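Local coordinates for MerB2 (Bacillus megaterium, PDB 5C17), which probably cleaves the carbon-mercury bond of organomercurial compounds as an alkylmercury lyase and here holds a bound mercury(II) ion, at residues G81-P86 with F99-I104; N89-G94 with I104-L109; V117-R122 with I130-R135. All blocks are in the same frame, centred on the assembly; numbering follows the deposited sequence. Where two conformers were deposited one is given.

Contact 1 (G81-P86 with F99-I104); sequences GLSIIP and FAWCAI. With HG (mercury (II) ion), chain B.
Leu82 and Ser83 run antiparallel to Ala100 and Phe99, with Ser83 and Phe99 as the hydrogen-bonded pair: Ser83 N reaches Phe99 O at 2.9 Å and Phe99 N returns to Ser83 O. Gly81 O prolongs the pairing by one bond, accepting Trp101 N at 2.8 Å. Beyond the strand the 81-86 segment bends over the Phe99 ring. Pro86 CA sits above the centre of one face in a CH-pi contact, 3.4 Å from the ring centroid and only 4° off the normal, while Ser83 O lies in plane at the edge. Phe99 CG stands anti to its own carbonyl carbon (chi1 -59°), on the face of the sheet that Ser83 shares. Trp101 lays its indole over the glycine backbone, Gly81 N resting 3.3 Å from Trp101 CE3 toward the rim of one face. A water links the two segments at the indole nitrogen, accepting from Trp101 NE1 and donating to Ser83 OG. That hydroxyl in turn donates to Ile85 O at 2.7 Å, bridging the bend before Pro86. Just past Trp101, Cys102 SG binds the mercury ion at 2.4 Å, with Cys165 supplying the second sulfur and a water also bound to the metal; Cys102 is also the N-cap of helix 103-113. The end of strand 96-100 thus leads into the two-cysteine mercury site of the MerB fold.

Contact 2 (N89-G94 with I104-L109); sequences NQIHLG and ISTLEL
Ile91 bridges strand 89-93 and helix 104-109, and its two branches meet different helix residues about one turn apart. Its CB points toward the helix. From there CG2 reaches the side chain of Thr106, 4.0 Å from Thr106 CG2 and equally close to Thr106 CB. CG1 takes the position between the backbone N and the carbonyl carbon (chi1 58°) and carries the other branch on to CD1, which ends 4.2 Å from Leu109 CD1; the two side chains cross at about a right angle. Thr106 CG2 also packs against Asn89, 3.5 Å from Asn89 CB, so this one methyl lies against two alternate residues of the strand. Leu93 adds a looser touch near Leu109 O. No hydrogen bond joins the two segments, and the polar ends turn to other partners. Thr106 OG1 bonds to Ala103 O within the helix and to Tyr170 OH, whereas the Asn89 amide is held at both ends, OD1 by Ser121 OG and ND2 by Ala100 O. Thr106 O, buried here, has no partner in the model. The axes of strand 89-93 and of the helical segment 104-109 run nearly parallel, 15° apart and 9.1 Å at closest approach. Helix 103-113 here packs on one face of the antiparallel sheet through alternate inward-pointing strand residues, a helix-on-sheet layer, and the same helix carries Ser105 of the dithiol ligand pocket.

Contact 3 (V117-R122 with I130-R135); sequences VDIHSR and IEVTVR
Val117 to Ser121 pair in register with Val134 to Ile130 as two antiparallel strands. Backbone bonds come in pairs at Val117-Val134, Ile119-Val132 and Ser121-Ile130; Ile119 N to Val132 O measures 2.8 Å, while Val117 N to Val134 O is weak. The salt bridge is at the Asp118 end: Arg135 NH1 and NH2 both grip Asp118 OD1, NH2 at 2.7 Å on the syn lone pair, with the two planes 28° apart. NH1 also donates to Val134 O and weakly to Val117 O, which helps fix the rotation of the guanidinium. An alanine in place of Asp118 would probably leave NH2 of Arg135 without this carboxylate partner, the guanidinium then being held through NH1 by backbone oxygens. On the same face, Glu131 OE1 lies in plane at the edge of the His120 ring, near His120 CD2 in one of two conformers, while OE2 salt-bridges Lys141. On the other face the contacts are largely apolar, Val117 CG2 meeting Val134 CG2 in one conformer of Val117 and Ile119 CD1 lying beside Val132. That face is turned to helix 103-113, and the hairpin itself is inserted in the sheet between strands 89-93 and 138-143.

In the fold
Three contacts of one antiparallel sheet illustrate how chemistry follows position. Contact 2 is buried, its contacts almost all between carbon atoms, and sets helix 103-113 on the sheet without a cross-bond. Contacts 1 and 3 are partly buried strand pairings ruled by backbone hydrogen bonds, but contact 1 adds a CH-pi contact and a metal-binding cysteine, whereas contact 3 carries a salt bridge on its more exposed face. Contacts 1 and 2 share Ile104 and the helix, and meet where Ala100 N probably bonds to Asn89 O. Contact 2 joins contact 3 through a probable backbone bond from His92 N to Asp118 O, 2.8 Å long. Contacts 1 and 3 do not touch; strand 89-93 lies between them in the sheet.

Contact 1 (G81-P86 with F99-I104)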
loop_
_atom_site.group_PDB
_atom_site.type_symbol
_atom_site.label_atom_id
_atom_site.label_comp_id
_atom_site.label_asym_id
_atom_site.label_seq_id
_atom_site.Cartn_x
_atom_site.Cartn_y
_atom_site.Cartn_z
ATOM N N GLY A 81 0.492 -2.651 -1.771
ATOM C CA GLY A 81 1.051 -1.861 -0.669
ATOM C C GLY A 81 1.743 -2.654 0.423
ATOM O O GLY A 81 2.443 -2.082 1.243
ATOM N N LEU A 82 1.535 -3.966 0.443
ATOM C CA LEU A 82 2.063 -4.829 1.484
ATOM C C LEU A 82 3.281 -5.592 0.944
ATOM O O LEU A 82 3.238 -6.109 -0.163
ATOM C CB LEU A 82 0.978 -5.822 1.895
ATOM C CG LEU A 82 1.303 -6.762 3.053
ATOM C CD1 LEU A 82 1.535 -6.002 4.351
ATOM C CD2 LEU A 82 0.182 -7.791 3.217
ATOM N N SER A 83 4.333 -5.700 1.751
ATOM C CA SER A 83 5.605 -6.252 1.296
ATOM C C SER A 83 6.271 -7.119 2.358
ATOM O O SER A 83 6.299 -6.772 3.539
ATOM C CB SER A 83 6.555 -5.089 0.961
ATOM O OG SER A 83 7.814 -5.547 0.518
ATOM N N ILE A 84 6.844 -8.241 1.922
ATOM C CA ILE A 84 7.680 -8.994 2.842
ATOM C C ILE A 84 9.106 -8.445 2.852
ATOM O O ILE A 84 9.818 -8.639 3.831
ATOM C CB ILE A 84 7.650 -10.527 2.595
ATOM C CG1 ILE A 84 8.212 -10.892 1.217
ATOM C CG2 ILE A 84 6.238 -11.025 2.738
ATOM C CD1 ILE A 84 8.370 -12.390 1.002
ATOM N N ILE A 85 9.516 -7.745 1.795
ATOM C CA ILE A 85 10.871 -7.195 1.734
ATOM C C ILE A 85 10.892 -5.749 2.235
ATOM O O ILE A 85 9.879 -5.042 2.159
ATOM C CB ILE A 85 11.497 -7.328 0.324
ATOM C CG1 ILE A 85 10.664 -6.602 -0.728
ATOM C CG2 ILE A 85 11.682 -8.813 -0.027
ATOM C CD1 ILE A 85 11.373 -6.460 -2.097
ATOM N N PRO A 86 12.032 -5.304 2.785
ATOM C CA PRO A 86 12.072 -4.018 3.494
ATOM C C PRO A 86 11.733 -2.788 2.669
ATOM O O PRO A 86 12.019 -2.678 1.478
ATOM C CB PRO A 86 13.517 -3.920 3.987
ATOM C CG PRO A 86 13.980 -5.311 4.048
ATOM C CD PRO A 86 13.311 -6.021 2.911
ATOM N N PHE A 99 6.227 -4.895 5.738
ATOM C CA PHE A 99 6.550 -3.545 5.304
ATOM C C PHE A 99 5.455 -3.025 4.401
ATOM O O PHE A 99 4.671 -3.799 3.855
ATOM C CB PHE A 99 7.895 -3.541 4.582
ATOM C CG PHE A 99 9.013 -4.048 5.428
ATOM C CD1 PHE A 99 9.320 -5.399 5.449
ATOM C CD2 PHE A 99 9.751 -3.180 6.227
ATOM C CE1 PHE A 99 10.349 -5.874 6.252
ATOM C CE2 PHE A 99 10.788 -3.661 7.023
ATOM C CZ PHE A 99 11.080 -5.011 7.026
ATOM N N ALA A 100 5.386 -1.699 4.285
ATOM C CA ALA A 100 4.397 -1.073 3.425
ATOM C C ALA A 100 5.069 -0.190 2.386
ATOM O O ALA A 100 6.118 0.421 2.651
ATOM C CB ALA A 100 3.425 -0.242 4.245
ATOM N N TRP A 101 4.441 -0.069 1.218
ATOM C CA TRP A 101 5.020 0.717 0.129
ATOM C C TRP A 101 5.007 2.227 0.385
ATOM O O TRP A 101 5.807 2.938 -0.208
ATOM C CB TRP A 101 4.315 0.434 -1.185
ATOM C CG TRP A 101 4.536 -0.951 -1.709
ATOM C CD1 TRP A 101 5.454 -1.861 -1.282
ATOM C CD2 TRP A 101 3.817 -1.575 -2.769
ATOM N NE1 TRP A 101 5.347 -3.025 -2.011
ATOM C CE2 TRP A 101 4.356 -2.869 -2.940
ATOM C CE3 TRP A 101 2.785 -1.164 -3.611
ATOM C CZ2 TRP A 101 3.864 -3.751 -3.884
ATOM C CZ3 TRP A 101 2.306 -2.040 -4.557
ATOM C CH2 TRP A 101 2.846 -3.317 -4.691
ATOM N N CYS A 102 4.096 2.719 1.225
ATOM C CA CYS A 102 4.013 4.147 1.506
ATOM C C CYS A 102 3.275 4.386 2.816
ATOM O O CYS A 102 2.730 3.472 3.433
ATOM C CB CYS A 102 3.311 4.893 0.366
ATOM S SG CYS A 102 1.525 4.612 0.307
ATOM N N ALA A 103 3.226 5.650 3.204
ATOM C CA ALA A 103 2.579 6.058 4.447
ATOM C C ALA A 103 1.101 5.687 4.476
ATOM O O ALA A 103 0.577 5.247 5.496
ATOM C CB ALA A 103 2.732 7.542 4.627
ATOM N N ILE A 104 0.407 5.901 3.373
ATOM C CA ILE A 104 -1.017 5.565 3.356
ATOM C C ILE A 104 -1.199 4.068 3.584
ATOM O O ILE A 104 -2.074 3.666 4.360
ATOM C CB ILE A 104 -1.699 6.009 2.059
ATOM C CG1 ILE A 104 -1.745 7.543 1.993
ATOM C CG2 ILE A 104 -3.099 5.433 1.978
ATOM C CD1 ILE A 104 -2.241 8.083 0.664
HETATM HG HG HG B . 0.964 3.454 -1.686
HETATM O O HOH W 1 7.453 -5.004 -2.233
HETATM O O HOH W 2 -0.032 1.246 -2.151
#

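Contact 2 (N89-G94 with I104-L109)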
loop_
_atom_site.group_PDB
_atom_site.type_symbol
_atom_site.label_atom_id
_atom_site.label_comp_id
_atom_site.label_asym_id
_atom_site.label_seq_id
_atom_site.Cartn_x
_atom_site.Cartn_y
_atom_site.Cartn_z
ATOM N N ASN A 89 8.887 1.832 5.660
ATOM C CA ASN A 89 7.671 1.769 6.462
ATOM C C ASN A 89 7.467 0.378 7.010
ATOM O O ASN A 89 6.950 -0.501 6.334
ATOM C CB ASN A 89 6.477 2.213 5.629
ATOM C CG ASN A 89 6.808 3.401 4.784
ATOM O OD1 ASN A 89 7.121 4.458 5.305
ATOM N ND2 ASN A 89 6.802 3.224 3.480
ATOM N N GLN A 90 7.917 0.181 8.243
ATOM C CA GLN A 90 7.853 -1.118 8.899
ATOM C C GLN A 90 6.536 -1.249 9.633
ATOM O O GLN A 90 6.127 -0.339 10.332
ATOM C CB GLN A 90 9.031 -1.271 9.865
ATOM C CG GLN A 90 9.235 -2.696 10.383
ATOM C CD GLN A 90 10.584 -2.888 11.088
ATOM O OE1 GLN A 90 11.595 -2.286 10.708
ATOM N NE2 GLN A 90 10.600 -3.726 12.115
ATOM N N ILE A 91 5.866 -2.378 9.447
ATOM C CA ILE A 91 4.592 -2.627 10.109
ATOM C C ILE A 91 4.585 -3.981 10.793
ATOM O O ILE A 91 4.825 -5.010 10.176
ATOM C CB ILE A 91 3.398 -2.473 9.152
ATOM C CG1 ILE A 91 3.505 -3.407 7.950
ATOM C CG2 ILE A 91 3.340 -1.039 8.664
ATOM C CD1 ILE A 91 2.256 -3.426 7.104
ATOM N N HIS A 92 4.299 -3.968 12.085
ATOM C CA HIS A 92 4.166 -5.202 12.826
ATOM C C HIS A 92 2.682 -5.519 12.911
ATOM O O HIS A 92 1.915 -4.738 13.464
ATOM C CB HIS A 92 4.761 -5.068 14.223
ATOM C CG HIS A 92 4.926 -6.378 14.916
ATOM N ND1 HIS A 92 5.972 -7.236 14.646
ATOM C CD2 HIS A 92 4.156 -7.000 15.838
ATOM C CE1 HIS A 92 5.847 -8.322 15.386
ATOM N NE2 HIS A 92 4.754 -8.204 16.118
ATOM N N LEU A 93 2.298 -6.655 12.338
ATOM C CA LEU A 93 0.905 -6.972 12.074
ATOM C C LEU A 93 0.738 -8.494 12.074
ATOM O O LEU A 93 1.469 -9.193 11.373
ATOM C CB LEU A 93 0.537 -6.402 10.697
ATOM C CG LEU A 93 -0.911 -6.447 10.216
ATOM C CD1 LEU A 93 -1.056 -5.449 9.087
ATOM C CD2 LEU A 93 -1.327 -7.836 9.752
ATOM N N GLY A 94 -0.215 -9.013 12.852
ATOM C CA GLY A 94 -0.485 -10.444 12.881
ATOM C C GLY A 94 0.701 -11.256 13.366
ATOM O O GLY A 94 0.902 -12.399 12.939
ATOM N N ILE A 104 0.407 5.901 3.373
ATOM C CA ILE A 104 -1.017 5.565 3.356
ATOM C C ILE A 104 -1.199 4.068 3.584
ATOM O O ILE A 104 -2.074 3.666 4.360
ATOM C CB ILE A 104 -1.699 6.009 2.059
ATOM C CG1 ILE A 104 -1.745 7.543 1.993
ATOM C CG2 ILE A 104 -3.099 5.433 1.978
ATOM C CD1 ILE A 104 -2.241 8.083 0.664
ATOM N N SER A 105 -0.386 3.248 2.915
ATOM C CA SER A 105 -0.487 1.805 3.023
ATOM C C SER A 105 -0.336 1.342 4.467
ATOM O O SER A 105 -0.997 0.402 4.895
ATOM C CB SER A 105 0.562 1.112 2.138
ATOM O OG SER A 105 0.327 1.369 0.765
ATOM N N THR A 106 0.561 1.988 5.226
ATOM C CA THR A 106 0.768 1.568 6.624
ATOM C C THR A 106 -0.532 1.524 7.418
ATOM O O THR A 106 -0.696 0.694 8.308
ATOM C CB THR A 106 1.785 2.455 7.428
ATOM O OG1 THR A 106 1.310 3.795 7.607
ATOM C CG2 THR A 106 3.154 2.458 6.781
ATOM N N LEU A 107 -1.428 2.469 7.137
ATOM C CA LEU A 107 -2.676 2.593 7.885
ATOM C C LEU A 107 -3.821 1.875 7.177
ATOM O O LEU A 107 -4.606 1.152 7.808
ATOM C CB LEU A 107 -2.983 4.070 8.118
ATOM C CG LEU A 107 -2.032 4.722 9.138
ATOM C CD1 LEU A 107 -2.062 6.211 9.034
ATOM C CD2 LEU A 107 -2.339 4.296 10.561
ATOM N N GLU A 108 -3.927 2.037 5.865
ATOM C CA GLU A 108 -5.022 1.366 5.180
ATOM C C GLU A 108 -4.901 -0.150 5.271
ATOM O O GLU A 108 -5.920 -0.830 5.291
ATOM C CB GLU A 108 -5.205 1.864 3.753
ATOM C CG GLU A 108 -4.404 1.174 2.735
ATOM C CD GLU A 108 -4.697 1.636 1.319
ATOM O OE1 GLU A 108 -5.435 2.624 1.134
ATOM O OE2 GLU A 108 -4.180 0.999 0.385
ATOM N N LEU A 109 -3.683 -0.679 5.361
ATOM C CA LEU A 109 -3.522 -2.123 5.508
ATOM C C LEU A 109 -4.040 -2.618 6.862
ATOM O O LEU A 109 -4.515 -3.743 6.970
ATOM C CB LEU A 109 -2.066 -2.524 5.273
ATOM C CG LEU A 109 -1.576 -2.410 3.832
ATOM C CD1 LEU A 109 -0.064 -2.526 3.765
ATOM C CD2 LEU A 109 -2.232 -3.457 2.950
#

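Contact 3 (V117-R122 with I130-R135)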
loop_
_atom_site.group_PDB
_atom_site.type_symbol
_atom_site.label_atom_id
_atom_site.label_comp_id
_atom_site.label_asym_id
_atom_site.label_seq_id
_atom_site.Cartn_x
_atom_site.Cartn_y
_atom_site.Cartn_z
ATOM N N VAL A 117 -1.861 -2.681 14.395
ATOM C CA VAL A 117 -0.527 -2.539 13.842
ATOM C C VAL A 117 0.332 -1.620 14.690
ATOM O O VAL A 117 -0.175 -0.762 15.415
ATOM C CB VAL A 117 -0.545 -2.017 12.385
ATOM C CG1 VAL A 117 -1.272 -2.994 11.475
ATOM C CG2 VAL A 117 -1.177 -0.635 12.301
ATOM N N ASP A 118 1.640 -1.839 14.595
ATOM C CA ASP A 118 2.645 -0.902 15.082
ATOM C C ASP A 118 3.411 -0.499 13.833
ATOM O O ASP A 118 3.949 -1.351 13.132
ATOM C CB ASP A 118 3.633 -1.527 16.069
ATOM C CG ASP A 118 2.991 -2.002 17.369
ATOM O OD1 ASP A 118 1.801 -1.754 17.621
ATOM O OD2 ASP A 118 3.719 -2.611 18.174
ATOM N N ILE A 119 3.507 0.797 13.603
ATOM C CA ILE A 119 4.141 1.365 12.423
ATOM C C ILE A 119 5.367 2.156 12.831
ATOM O O ILE A 119 5.297 2.968 13.756
ATOM C CB ILE A 119 3.160 2.347 11.693
ATOM C CG1 ILE A 119 1.898 1.602 11.251
ATOM C CG2 ILE A 119 3.847 3.070 10.515
ATOM C CD1 ILE A 119 0.716 2.505 11.016
ATOM N N HIS A 120 6.464 1.932 12.112
ATOM C CA HIS A 120 7.659 2.758 12.249
ATOM C C HIS A 120 8.035 3.271 10.870
ATOM O O HIS A 120 8.128 2.497 9.918
ATOM C CB HIS A 120 8.824 1.977 12.869
ATOM C CG HIS A 120 10.001 2.833 13.229
ATOM N ND1 HIS A 120 10.880 3.322 12.290
ATOM C CD2 HIS A 120 10.442 3.289 14.428
ATOM C CE1 HIS A 120 11.810 4.046 12.890
ATOM N NE2 HIS A 120 11.570 4.037 14.190
ATOM N N SER A 121 8.240 4.580 10.786
ATOM C CA SER A 121 8.577 5.210 9.521
ATOM C C SER A 121 9.473 6.412 9.764
ATOM O O SER A 121 10.061 6.529 10.840
ATOM C CB SER A 121 7.305 5.586 8.763
ATOM O OG SER A 121 7.578 6.008 7.438
ATOM N N ARG A 122 9.565 7.287 8.771
ATOM C CA ARG A 122 10.465 8.442 8.812
ATOM C C ARG A 122 9.777 9.656 8.234
ATOM O O ARG A 122 9.036 9.546 7.274
ATOM C CB ARG A 122 11.729 8.183 7.984
ATOM C CG ARG A 122 12.630 7.083 8.517
ATOM C CD ARG A 122 13.451 7.564 9.668
ATOM N NE ARG A 122 14.160 6.475 10.321
ATOM C CZ ARG A 122 14.965 6.634 11.364
ATOM N NH1 ARG A 122 15.202 7.856 11.837
ATOM N NH2 ARG A 122 15.545 5.593 11.933
ATOM N N ILE A 130 9.128 8.218 13.000
ATOM C CA ILE A 130 7.691 8.346 13.205
ATOM C C ILE A 130 7.175 7.006 13.708
ATOM O O ILE A 130 7.538 5.963 13.159
ATOM C CB ILE A 130 7.013 8.737 11.884
ATOM C CG1 ILE A 130 7.454 10.176 11.534
ATOM C CG2 ILE A 130 5.473 8.585 11.962
ATOM C CD1 ILE A 130 6.885 10.717 10.318
ATOM N N GLU A 131 6.384 7.038 14.771
ATOM C CA GLU A 131 5.768 5.841 15.333
ATOM C C GLU A 131 4.274 6.069 15.471
ATOM O O GLU A 131 3.841 7.092 16.002
ATOM C CB GLU A 131 6.375 5.495 16.689
ATOM C CG GLU A 131 7.854 5.157 16.576
ATOM C CD GLU A 131 8.394 4.397 17.778
ATOM O OE1 GLU A 131 9.456 3.760 17.637
ATOM O OE2 GLU A 131 7.766 4.434 18.859
ATOM N N VAL A 132 3.500 5.118 14.975
ATOM C CA VAL A 132 2.048 5.165 15.043
ATOM C C VAL A 132 1.573 3.779 15.429
ATOM O O VAL A 132 2.069 2.791 14.892
ATOM C CB VAL A 132 1.410 5.547 13.691
ATOM C CG1 VAL A 132 -0.097 5.579 13.809
ATOM C CG2 VAL A 132 1.925 6.906 13.219
ATOM N N THR A 133 0.620 3.685 16.346
ATOM C CA THR A 133 -0.017 2.400 16.608
ATOM C C THR A 133 -1.525 2.534 16.483
ATOM O O THR A 133 -2.104 3.610 16.699
ATOM C CB THR A 133 0.342 1.799 17.985
ATOM O OG1 THR A 133 -0.163 2.638 19.012
ATOM C CG2 THR A 133 1.853 1.657 18.152
ATOM N N VAL A 134 -2.145 1.421 16.114
ATOM C CA VAL A 134 -3.585 1.347 15.953
ATOM C C VAL A 134 -4.088 0.175 16.781
ATOM O O VAL A 134 -3.532 -0.924 16.701
ATOM C CB VAL A 134 -3.973 1.151 14.477
ATOM C CG1 VAL A 134 -5.488 1.152 14.321
ATOM C CG2 VAL A 134 -3.348 2.240 13.590
ATOM N N ARG A 135 -5.124 0.427 17.580
ATOM C CA ARG A 135 -5.708 -0.578 18.457
ATOM C C ARG A 135 -7.235 -0.548 18.273
ATOM O O ARG A 135 -7.888 0.471 18.541
ATOM C CB ARG A 135 -5.333 -0.290 19.913
ATOM C CG ARG A 135 -3.844 -0.306 20.230
ATOM C CD ARG A 135 -3.274 -1.702 20.164
ATOM N NE ARG A 135 -1.844 -1.745 20.467
ATOM C CZ ARG A 135 -0.873 -1.742 19.558
ATOM N NH1 ARG A 135 -1.157 -1.679 18.262
ATOM N NH2 ARG A 135 0.398 -1.790 19.947
#